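Side-chain contacts in tRNA(Ile2) 2-agmatinylcytidine synthetase TiaS (PDB 5XOB), which uses ATP to join agmatine to the wobble cytidine of its isoleucine tRNA, forming 2-agmatinylcytidine and switching the codon read from AUG to AUA: residues 27-32 / 69-74; 214-219 / 225-230. One frame throughout, in Å; residues are numbered along the deposited sequence.

Contact 1: 27-32 / 69-74; sequences ERVERE and GELVDV
Val74 pushes its CG1 methyl between Val29 and the root of the Arg28 side chain, and it gives up more surface here than any other residue of the pair. That methyl lies 4.0 Å from Val29 CG2 and equally 4.0 Å from Arg28 CB, with the two valine side chains set at about a right angle. With CG1 anti to the backbone N of Val74 (chi1 167°), this branch is the one that meets Val29 and Arg28. The same Val29 CG2 lies 3.7 Å from Leu71 CD2. Segments 27-32 and 69-74 run obliquely antiparallel, their axes 10.4 Å apart with 138° between their directions. They lie side by side on the TCKD part of the mixed sheet, an arrangement in keeping with the domain's assignment to the RRM clan; Val29 and Leu71 both reach Val63 of strand 57-64, and Leu33 adds to the cover over Leu71 and Val74. Beyond this apolar layer the Arg28 chain bends at chi3 (130°) and brings NE and NH2 to Glu32 OE1, one turn along its own helix. The two form a salt bridge, Arg28 NH2 to Glu32 OE1 3.1 Å, whose hydrogen bonds are weak and bent, and NH2 has a second carboxylate in Glu77 of the facing helix.

Contact 2: 214-219 / 225-230; sequences YGIRGE and YKAMES
This is a helix-on-sheet contact inside the FLD domain: strand 212-218, at one border of the eight-stranded sheet, is overlain by helix 221-230, which follows it directly in the chain. Ile216 faces Ala227 where the backbones come nearest, their CA atoms 7.6 Å apart. Two methyls at different branches of the isoleucine meet the same alanine carbon, Ile216 CG2 and CD1 each lying 3.9 Å from Ala227 CB. CG2 is anti to the backbone N (chi1 -67°), and CG1, beside that N, runs on extended to CD1. Two residues earlier in the strand, Tyr214 also points toward the helix, with CG between the backbone N and the carbonyl carbon (chi1 65°), and its hydroxyl end comes up against Met228. Tyr214 OH is 3.6 Å from Met228 CG and 4.0 Å from Met228 CA, and the two side chains cross at about a right angle. Met183 and Leu187 of helix 177-187 touch Ala227, and Leu160 of the adjoining strand touches both Tyr214 and Met228. No hydrogen bond joins the two segments: Ile216 and Ala227 meet methyl to methyl, the Tyr214 oxygen touches carbons of Met228, and shape fit rather than directed bonds holds the pair.

From the N terminus, contact 1 comes first. It brings helix 20-32 against helix 68-82 after the chain has passed through strands 35-44 and 57-64, so the connection it closes contributes two neighbouring strands to the shared sheet. Contact 2 opens much later, in the FLD domain, and closes a far shorter connection, with only five residues between its segments. The two follow in series, neither nesting nor crossing. The centres of contact 1 and contact 2 are about 29 Å apart, and the nearest atoms of contact 1 and contact 2 about 12 Å, without touching. Both nevertheless dress the same eight-stranded sheet, in which strand 239-244 pairs with strand 35-44 and joins the two domains.

Contact 1: 27-32 / 69-74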
ATOM      1  N   GLU A  27     -14.632   2.552 -24.154  1.00 72.76           N
ATOM      2  CA  GLU A  27     -14.589   2.874 -25.582  1.00 74.54           C
ATOM      3  C   GLU A  27     -15.888   2.483 -26.285  1.00 76.58           C
ATOM      4  O   GLU A  27     -16.504   3.314 -26.957  1.00 76.49           O
ATOM      5  CB  GLU A  27     -13.412   2.180 -26.263  1.00 74.68           C
ATOM      6  CG  GLU A  27     -12.061   2.785 -25.930  1.00 75.37           C
ATOM      7  CD  GLU A  27     -10.913   2.034 -26.580  1.00 75.86           C
ATOM      8  OE1 GLU A  27     -11.178   1.007 -27.240  1.00 75.64           O
ATOM      9  OE2 GLU A  27      -9.748   2.468 -26.430  1.00 72.69           O
ATOM     10  N   ARG A  28     -16.303   1.227 -26.123  1.00 80.67           N
ATOM     11  CA  ARG A  28     -17.533   0.730 -26.769  1.00 83.82           C
ATOM     12  C   ARG A  28     -18.779   1.523 -26.375  1.00 79.37           C
ATOM     13  O   ARG A  28     -19.587   1.879 -27.227  1.00 82.67           O
ATOM     14  CB  ARG A  28     -17.762  -0.769 -26.508  1.00 87.27           C
ATOM     15  CG  ARG A  28     -17.724  -1.610 -27.779  1.00 93.48           C
ATOM     16  CD  ARG A  28     -18.290  -3.016 -27.587  1.00 98.98           C
ATOM     17  NE  ARG A  28     -19.289  -3.370 -28.605  1.00100.86           N
ATOM     18  CZ  ARG A  28     -19.796  -4.591 -28.789  1.00101.19           C
ATOM     19  NH1 ARG A  28     -19.397  -5.615 -28.039  1.00103.36           N
ATOM     20  NH2 ARG A  28     -20.704  -4.792 -29.739  1.00 98.85           N
ATOM     21  N   VAL A  29     -18.930   1.791 -25.086  1.00 71.72           N
ATOM     22  CA  VAL A  29     -20.044   2.594 -24.605  1.00 69.86           C
ATOM     23  C   VAL A  29     -20.029   3.975 -25.244  1.00 71.97           C
ATOM     24  O   VAL A  29     -21.070   4.495 -25.652  1.00 73.32           O
ATOM     25  CB  VAL A  29     -19.982   2.759 -23.077  1.00 69.96           C
ATOM     26  CG1 VAL A  29     -20.872   3.905 -22.606  1.00 71.99           C
ATOM     27  CG2 VAL A  29     -20.371   1.455 -22.395  1.00 70.74           C
ATOM     28  N   GLU A  30     -18.843   4.564 -25.322  1.00 74.21           N
ATOM     29  CA  GLU A  30     -18.708   5.921 -25.825  1.00 78.78           C
ATOM     30  C   GLU A  30     -19.208   5.996 -27.264  1.00 79.35           C
ATOM     31  O   GLU A  30     -19.738   7.022 -27.686  1.00 81.01           O
ATOM     32  CB  GLU A  30     -17.250   6.401 -25.743  1.00 83.60           C
ATOM     33  CG  GLU A  30     -17.080   7.878 -25.388  1.00 88.25           C
ATOM     34  CD  GLU A  30     -16.465   8.101 -24.014  1.00 89.27           C
ATOM     35  OE1 GLU A  30     -15.353   7.580 -23.761  1.00 91.84           O
ATOM     36  OE2 GLU A  30     -17.081   8.815 -23.193  1.00 88.77           O
ATOM     37  N   ARG A  31     -19.054   4.893 -27.995  1.00 80.25           N
ATOM     38  CA  ARG A  31     -19.362   4.857 -29.416  1.00 83.83           C
ATOM     39  C   ARG A  31     -20.764   4.328 -29.716  1.00 83.87           C
ATOM     40  O   ARG A  31     -21.392   4.761 -30.680  1.00 81.92           O
ATOM     41  CB  ARG A  31     -18.304   4.043 -30.169  1.00 86.63           C
ATOM     42  CG  ARG A  31     -18.593   2.555 -30.326  1.00 89.87           C
ATOM     43  CD  ARG A  31     -17.701   1.963 -31.400  1.00 94.98           C
ATOM     44  NE  ARG A  31     -16.294   2.022 -31.010  1.00 99.44           N
ATOM     45  CZ  ARG A  31     -15.550   0.977 -30.653  1.00104.00           C
ATOM     46  NH1 ARG A  31     -16.053  -0.258 -30.643  1.00102.97           N
ATOM     47  NH2 ARG A  31     -14.278   1.166 -30.310  1.00107.36           N
ATOM     48  N   GLU A  32     -21.252   3.388 -28.911  1.00 85.99           N
ATOM     49  CA  GLU A  32     -22.612   2.880 -29.092  1.00 87.60           C
ATOM     50  C   GLU A  32     -23.644   3.699 -28.307  1.00 90.09           C
ATOM     51  O   GLU A  32     -24.622   4.165 -28.890  1.00 96.12           O
ATOM     52  CB  GLU A  32     -22.712   1.387 -28.732  1.00 87.25           C
ATOM     53  CG  GLU A  32     -21.922   0.475 -29.671  1.00 88.24           C
ATOM     54  CD  GLU A  32     -22.580  -0.875 -29.918  1.00 89.44           C
ATOM     55  OE1 GLU A  32     -21.877  -1.908 -29.819  1.00 87.26           O
ATOM     56  OE2 GLU A  32     -23.796  -0.907 -30.224  1.00 90.12           O
ATOM     57  N   GLY A  69     -30.731  -1.405 -20.122  1.00 79.00           N
ATOM     58  CA  GLY A  69     -30.655  -2.778 -20.638  1.00 75.84           C
ATOM     59  C   GLY A  69     -29.640  -2.948 -21.756  1.00 74.63           C
ATOM     60  O   GLY A  69     -29.051  -4.018 -21.919  1.00 74.60           O
ATOM     61  N   GLU A  70     -29.430  -1.875 -22.515  1.00 74.52           N
ATOM     62  CA  GLU A  70     -28.477  -1.862 -23.620  1.00 73.81           C
ATOM     63  C   GLU A  70     -27.058  -1.782 -23.079  1.00 72.03           C
ATOM     64  O   GLU A  70     -26.152  -2.451 -23.572  1.00 70.37           O
ATOM     65  CB  GLU A  70     -28.748  -0.660 -24.523  1.00 75.26           C
ATOM     66  CG  GLU A  70     -30.183  -0.587 -25.031  1.00 79.79           C
ATOM     67  CD  GLU A  70     -30.437   0.590 -25.959  1.00 82.25           C
ATOM     68  OE1 GLU A  70     -29.824   1.667 -25.756  1.00 82.49           O
ATOM     69  OE2 GLU A  70     -31.267   0.438 -26.885  1.00 80.95           O
ATOM     70  N   LEU A  71     -26.884  -0.950 -22.057  1.00 69.54           N
ATOM     71  CA  LEU A  71     -25.613  -0.813 -21.341  1.00 69.37           C
ATOM     72  C   LEU A  71     -25.067  -2.168 -20.868  1.00 66.55           C
ATOM     73  O   LEU A  71     -23.901  -2.508 -21.099  1.00 64.14           O
ATOM     74  CB  LEU A  71     -25.804   0.115 -20.130  1.00 70.05           C
ATOM     75  CG  LEU A  71     -24.722   1.142 -19.775  1.00 70.55           C
ATOM     76  CD1 LEU A  71     -24.739   1.391 -18.272  1.00 68.33           C
ATOM     77  CD2 LEU A  71     -23.326   0.738 -20.236  1.00 69.50           C
ATOM     78  N   VAL A  72     -25.929  -2.929 -20.204  1.00 64.54           N
ATOM     79  CA  VAL A  72     -25.593  -4.259 -19.715  1.00 65.50           C
ATOM     80  C   VAL A  72     -25.044  -5.085 -20.859  1.00 68.48           C
ATOM     81  O   VAL A  72     -23.951  -5.645 -20.772  1.00 69.93           O
ATOM     82  CB  VAL A  72     -26.844  -4.980 -19.170  1.00 65.13           C
ATOM     83  CG1 VAL A  72     -26.503  -6.395 -18.733  1.00 67.39           C
ATOM     84  CG2 VAL A  72     -27.459  -4.214 -18.010  1.00 64.91           C
ATOM     85  N   ASP A  73     -25.838  -5.143 -21.928  1.00 72.57           N
ATOM     86  CA  ASP A  73     -25.528  -5.913 -23.125  1.00 75.99           C
ATOM     87  C   ASP A  73     -24.169  -5.523 -23.683  1.00 72.33           C
ATOM     88  O   ASP A  73     -23.359  -6.386 -24.009  1.00 75.99           O
ATOM     89  CB  ASP A  73     -26.596  -5.677 -24.211  1.00 83.63           C
ATOM     90  CG  ASP A  73     -27.941  -6.358 -23.907  1.00 89.53           C
ATOM     91  OD1 ASP A  73     -27.997  -7.287 -23.065  1.00 89.82           O
ATOM     92  OD2 ASP A  73     -28.951  -5.963 -24.541  1.00 92.87           O
ATOM     93  N   VAL A  74     -23.925  -4.221 -23.794  1.00 66.81           N
ATOM     94  CA  VAL A  74     -22.671  -3.740 -24.349  1.00 66.10           C
ATOM     95  C   VAL A  74     -21.508  -4.266 -23.529  1.00 67.85           C
ATOM     96  O   VAL A  74     -20.594  -4.895 -24.061  1.00 67.15           O
ATOM     97  CB  VAL A  74     -22.608  -2.206 -24.383  1.00 67.88           C
ATOM     98  CG1 VAL A  74     -21.186  -1.737 -24.667  1.00 69.72           C
ATOM     99  CG2 VAL A  74     -23.552  -1.659 -25.442  1.00 66.69           C
TER

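Contact 2: 214-219 / 225-230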
ATOM      1  N   TYR A 214       3.232   0.834 -18.109  1.00 63.48           N
ATOM      2  CA  TYR A 214       3.581   1.495 -16.862  1.00 64.20           C
ATOM      3  C   TYR A 214       2.353   2.189 -16.287  1.00 65.33           C
ATOM      4  O   TYR A 214       1.395   2.477 -17.007  1.00 66.37           O
ATOM      5  CB  TYR A 214       4.712   2.516 -17.063  1.00 64.52           C
ATOM      6  CG  TYR A 214       4.370   3.700 -17.956  1.00 65.07           C
ATOM      7  CD1 TYR A 214       4.901   3.798 -19.238  1.00 69.26           C
ATOM      8  CD2 TYR A 214       3.531   4.729 -17.519  1.00 68.84           C
ATOM      9  CE1 TYR A 214       4.607   4.880 -20.064  1.00 70.66           C
ATOM     10  CE2 TYR A 214       3.223   5.811 -18.345  1.00 70.70           C
ATOM     11  CZ  TYR A 214       3.768   5.882 -19.618  1.00 70.48           C
ATOM     12  OH  TYR A 214       3.487   6.942 -20.457  1.00 72.66           O
ATOM     13  N   GLY A 215       2.400   2.452 -14.984  1.00 66.70           N
ATOM     14  CA  GLY A 215       1.387   3.250 -14.303  1.00 66.48           C
ATOM     15  C   GLY A 215       2.043   4.287 -13.408  1.00 64.68           C
ATOM     16  O   GLY A 215       2.824   3.944 -12.523  1.00 65.47           O
ATOM     17  N   ILE A 216       1.711   5.553 -13.622  1.00 65.12           N
ATOM     18  CA  ILE A 216       2.344   6.631 -12.883  1.00 65.70           C
ATOM     19  C   ILE A 216       1.387   7.244 -11.858  1.00 66.46           C
ATOM     20  O   ILE A 216       0.326   7.751 -12.216  1.00 67.19           O
ATOM     21  CB  ILE A 216       2.895   7.675 -13.868  1.00 68.18           C
ATOM     22  CG1 ILE A 216       4.051   7.041 -14.648  1.00 71.18           C
ATOM     23  CG2 ILE A 216       3.378   8.932 -13.146  1.00 67.90           C
ATOM     24  CD1 ILE A 216       4.477   7.819 -15.867  1.00 73.61           C
ATOM     25  N   ARG A 217       1.779   7.180 -10.582  1.00 65.97           N
ATOM     26  CA  ARG A 217       1.005   7.750  -9.477  1.00 67.12           C
ATOM     27  C   ARG A 217       1.296   9.232  -9.320  1.00 64.86           C
ATOM     28  O   ARG A 217       2.440   9.658  -9.452  1.00 63.69           O
ATOM     29  CB  ARG A 217       1.336   7.038  -8.158  1.00 73.70           C
ATOM     30  CG  ARG A 217       0.372   5.922  -7.800  1.00 81.53           C
ATOM     31  CD  ARG A 217       0.835   5.113  -6.598  1.00 87.58           C
ATOM     32  NE  ARG A 217       0.175   3.807  -6.584  1.00 91.75           N
ATOM     33  CZ  ARG A 217       0.655   2.691  -7.131  1.00 93.61           C
ATOM     34  NH1 ARG A 217       1.840   2.662  -7.740  1.00101.16           N
ATOM     35  NH2 ARG A 217      -0.062   1.581  -7.060  1.00 90.62           N
ATOM     36  N   GLY A 218       0.270  10.021  -9.008  1.00 64.35           N
ATOM     37  CA  GLY A 218       0.480  11.443  -8.789  1.00 62.41           C
ATOM     38  C   GLY A 218      -0.713  12.223  -8.283  1.00 62.85           C
ATOM     39  O   GLY A 218      -1.783  11.670  -8.040  1.00 60.96           O
ATOM     40  N   GLU A 219      -0.515  13.533  -8.150  1.00 65.85           N
ATOM     41  CA  GLU A 219      -1.478  14.413  -7.489  1.00 67.33           C
ATOM     42  C   GLU A 219      -2.347  15.231  -8.454  1.00 67.35           C
ATOM     43  O   GLU A 219      -3.423  15.701  -8.074  1.00 65.25           O
ATOM     44  CB  GLU A 219      -0.739  15.363  -6.542  1.00 68.89           C
ATOM     45  CG  GLU A 219       0.104  14.664  -5.482  1.00 71.93           C
ATOM     46  CD  GLU A 219      -0.715  14.038  -4.358  1.00 74.84           C
ATOM     47  OE1 GLU A 219      -1.893  14.409  -4.140  1.00 76.14           O
ATOM     48  OE2 GLU A 219      -0.160  13.167  -3.668  1.00 75.63           O
ATOM     49  N   TYR A 225       0.346  13.927 -17.068  1.00 76.01           N
ATOM     50  CA  TYR A 225       0.614  14.050 -18.502  1.00 79.22           C
ATOM     51  C   TYR A 225       2.039  14.562 -18.770  1.00 80.47           C
ATOM     52  O   TYR A 225       2.674  14.149 -19.743  1.00 79.00           O
ATOM     53  CB  TYR A 225      -0.436  14.937 -19.189  1.00 82.38           C
ATOM     54  CG  TYR A 225      -1.778  14.257 -19.431  1.00 84.72           C
ATOM     55  CD1 TYR A 225      -1.850  12.986 -20.007  1.00 86.34           C
ATOM     56  CD2 TYR A 225      -2.975  14.896 -19.109  1.00 84.99           C
ATOM     57  CE1 TYR A 225      -3.068  12.367 -20.237  1.00 87.06           C
ATOM     58  CE2 TYR A 225      -4.199  14.283 -19.337  1.00 87.51           C
ATOM     59  CZ  TYR A 225      -4.239  13.018 -19.900  1.00 89.19           C
ATOM     60  OH  TYR A 225      -5.449  12.396 -20.135  1.00 98.88           O
ATOM     61  N   LYS A 226       2.540  15.446 -17.907  1.00 81.33           N
ATOM     62  CA  LYS A 226       3.954  15.842 -17.940  1.00 82.31           C
ATOM     63  C   LYS A 226       4.877  14.643 -17.789  1.00 80.10           C
ATOM     64  O   LYS A 226       5.835  14.490 -18.550  1.00 79.82           O
ATOM     65  CB  LYS A 226       4.266  16.850 -16.839  1.00 87.38           C
ATOM     66  CG  LYS A 226       3.832  18.258 -17.182  1.00 94.87           C
ATOM     67  CD  LYS A 226       4.164  19.216 -16.059  1.00102.42           C
ATOM     68  CE  LYS A 226       3.999  20.659 -16.503  1.00109.93           C
ATOM     69  NZ  LYS A 226       4.532  21.610 -15.488  1.00115.42           N
ATOM     70  N   ALA A 227       4.585  13.800 -16.801  1.00 75.25           N
ATOM     71  CA  ALA A 227       5.324  12.557 -16.617  1.00 72.77           C
ATOM     72  C   ALA A 227       5.341  11.752 -17.912  1.00 72.41           C
ATOM     73  O   ALA A 227       6.385  11.246 -18.330  1.00 70.16           O
ATOM     74  CB  ALA A 227       4.707  11.739 -15.494  1.00 73.97           C
ATOM     75  N   MET A 228       4.177  11.666 -18.552  1.00 78.45           N
ATOM     76  CA  MET A 228       3.994  10.876 -19.774  1.00 83.34           C
ATOM     77  C   MET A 228       4.898  11.321 -20.930  1.00 83.37           C
ATOM     78  O   MET A 228       5.461  10.484 -21.643  1.00 80.77           O
ATOM     79  CB  MET A 228       2.526  10.941 -20.221  1.00 86.74           C
ATOM     80  CG  MET A 228       2.201  10.114 -21.458  1.00 92.93           C
ATOM     81  SD  MET A 228       0.547  10.441 -22.093  1.00100.36           S
ATOM     82  CE  MET A 228      -0.323   9.008 -21.471  1.00105.74           C
ATOM     83  N   GLU A 229       5.022  12.635 -21.111  1.00 83.48           N
ATOM     84  CA  GLU A 229       5.765  13.208 -22.237  1.00 82.43           C
ATOM     85  C   GLU A 229       7.282  13.117 -22.062  1.00 79.59           C
ATOM     86  O   GLU A 229       8.026  13.163 -23.037  1.00 79.58           O
ATOM     87  CB  GLU A 229       5.352  14.658 -22.445  1.00 84.27           C
ATOM     88  N   SER A 230       7.734  12.993 -20.819  1.00 78.17           N
ATOM     89  CA  SER A 230       9.157  12.976 -20.503  1.00 77.20           C
ATOM     90  C   SER A 230       9.725  11.568 -20.512  1.00 77.15           C
ATOM     91  O   SER A 230      10.939  11.371 -20.552  1.00 78.21           O
ATOM     92  CB  SER A 230       9.380  13.601 -19.126  1.00 78.92           C
ATOM     93  OG  SER A 230       8.350  13.228 -18.232  1.00 80.86           O
TER